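Local structure of geranyl diphosphate synthase small subunit (Antirrhinum majus, 3QKC) at the interface of chains A and B. The protein is the small subunit of geranyl diphosphate synthase, an all-helical prenyltransferase-family protein that probably supports a catalytic large subunit in making the C10 precursor of monoterpenes. Coordinates in Å, arbitrary orientation; residue numbers count along the deposited sequence, not the author numbering. Chains: chain A/B, Geranyl diphosphate synthase small subunit.

The interface of chains A and B. Residues chain A 154-155, 158, 161; chain B 30, 32-33, 107, 110.
A:Tyr158 lays its ring against the B:Ser32-B:Val33 peptide, whose plane is turned only about 10° from that of the ring. The carbonyl carbon C of B:Ser32 stands 3.8 Å above the ring plane, displaced toward the rim, while the backbone N of B:Val33 lies over the centre. CG of A:Tyr158 is anti to the backbone N (chi1 -179°), which sends the ring out from helix 153-160 to this loop.

Polar contacts flank the ring. The phenol OH of A:Tyr158 lies 3.2 Å from the carbonyl O of B:Pro30, which stands well above the ring plane on the peptide's side, making a long, tilted hydrogen bond. B:Ser32 OG sits over the face of the A:Glu155 carboxylate, 3.0 Å from OE2 with OE1 nearly as near; well out of the carboxylate plane, it gives at best a weak hydrogen bond.

Apolar contacts complete the patch. CG1 of B:Val33 lies 3.8 Å from CD2 of A:Tyr158, the side chains sliding past each other in opposite directions, and meets CG1 of A:Val154 at 3.5 Å, crossing at about a right angle. CD1 of B:Ile107 touches both CE2 of A:Tyr158 (3.8 Å) and CD1 of A:Leu161 (3.5 Å). B:Leu110 puts CD1 3.6 Å from CA of A:Tyr158.

An alanine in place of A:Tyr158 would probably uncover the B:Ser32-B:Val33 peptide and open a gap beside B:Val33 and B:Ile107.

Repeated by two-fold symmetry, this patch helps join the two small subunits in the crystal, a pairing that may not be the biological one.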
loop_
_atom_site.group_PDB
_atom_site.type_symbol
_atom_site.label_atom_id
_atom_site.label_comp_id
_atom_site.label_asym_id
_atom_site.label_seq_id
_atom_site.Cartn_x
_atom_site.Cartn_y
_atom_site.Cartn_z
ATOM N N VAL A 154 -4.265 -11.121 -0.710
ATOM C CA VAL A 154 -3.010 -11.828 -0.450
ATOM C C VAL A 154 -3.276 -13.141 0.326
ATOM O O VAL A 154 -2.579 -14.136 0.124
ATOM C CB VAL A 154 -1.940 -10.864 0.204
ATOM C CG1 VAL A 154 -0.830 -11.618 0.857
ATOM C CG2 VAL A 154 -1.349 -9.879 -0.875
ATOM N N GLU A 155 -4.303 -13.141 1.179
ATOM C CA GLU A 155 -4.790 -14.380 1.810
ATOM C C GLU A 155 -5.224 -15.353 0.701
ATOM O O GLU A 155 -4.794 -16.507 0.672
ATOM C CB GLU A 155 -5.980 -14.104 2.749
ATOM C CG GLU A 155 -5.872 -14.631 4.206
ATOM C CD GLU A 155 -5.658 -16.134 4.363
ATOM O OE1 GLU A 155 -6.536 -16.814 4.976
ATOM O OE2 GLU A 155 -4.595 -16.639 3.915
ATOM N N TYR A 158 -2.327 -16.670 -1.360
ATOM C CA TYR A 158 -1.623 -17.649 -0.510
ATOM C C TYR A 158 -2.243 -19.046 -0.655
ATOM O O TYR A 158 -1.532 -20.004 -0.923
ATOM C CB TYR A 158 -1.562 -17.190 0.967
ATOM C CG TYR A 158 -0.825 -18.120 1.936
ATOM C CD1 TYR A 158 -1.511 -19.112 2.661
ATOM C CD2 TYR A 158 0.546 -17.997 2.139
ATOM C CE1 TYR A 158 -0.835 -19.968 3.553
ATOM C CE2 TYR A 158 1.231 -18.832 3.014
ATOM C CZ TYR A 158 0.541 -19.817 3.722
ATOM O OH TYR A 158 1.236 -20.630 4.586
ATOM N N LEU A 161 -2.085 -21.044 -4.108
ATOM C CA LEU A 161 -0.841 -21.755 -4.381
ATOM C C LEU A 161 -0.967 -23.280 -4.278
ATOM O O LEU A 161 -0.500 -24.001 -5.164
ATOM C CB LEU A 161 0.281 -21.223 -3.482
ATOM C CG LEU A 161 0.786 -19.827 -3.865
ATOM C CD1 LEU A 161 1.852 -19.350 -2.896
ATOM C CD2 LEU A 161 1.304 -19.809 -5.293
ATOM N N PRO B 30 2.743 -21.948 10.648
ATOM C CA PRO B 30 2.339 -22.073 9.239
ATOM C C PRO B 30 1.122 -21.244 8.796
ATOM O O PRO B 30 1.171 -20.589 7.742
ATOM C CB PRO B 30 2.078 -23.576 9.102
ATOM C CG PRO B 30 3.109 -24.198 10.060
ATOM C CD PRO B 30 3.551 -23.116 11.045
ATOM N N SER B 32 -1.511 -19.113 7.377
ATOM C CA SER B 32 -1.678 -17.891 6.588
ATOM C C SER B 32 -0.402 -17.112 6.290
ATOM O O SER B 32 0.715 -17.529 6.667
ATOM C CB SER B 32 -2.765 -16.991 7.185
ATOM O OG SER B 32 -4.036 -17.412 6.736
ATOM N N VAL B 33 -0.582 -15.994 5.577
ATOM C CA VAL B 33 0.506 -15.079 5.262
ATOM C C VAL B 33 1.165 -14.526 6.510
ATOM O O VAL B 33 2.238 -13.951 6.421
ATOM C CB VAL B 33 0.077 -13.902 4.323
ATOM C CG1 VAL B 33 0.137 -14.338 2.864
ATOM C CG2 VAL B 33 -1.302 -13.317 4.705
ATOM N N ILE B 107 5.750 -16.937 -2.254
ATOM C CA ILE B 107 5.392 -16.510 -0.906
ATOM C C ILE B 107 5.965 -15.137 -0.522
ATOM O O ILE B 107 5.240 -14.285 -0.030
ATOM C CB ILE B 107 5.858 -17.577 0.124
ATOM C CG1 ILE B 107 5.184 -18.930 -0.162
ATOM C CG2 ILE B 107 5.647 -17.100 1.563
ATOM C CD1 ILE B 107 3.676 -18.983 0.116
ATOM N N LEU B 110 3.880 -12.369 -2.306
ATOM C CA LEU B 110 2.615 -12.147 -1.603
ATOM C C LEU B 110 2.799 -11.422 -0.294
ATOM O O LEU B 110 2.016 -10.532 0.052
ATOM C CB LEU B 110 1.941 -13.487 -1.257
ATOM C CG LEU B 110 1.738 -14.407 -2.427
ATOM C CD1 LEU B 110 0.951 -15.676 -2.051
ATOM C CD2 LEU B 110 1.050 -13.585 -3.495
#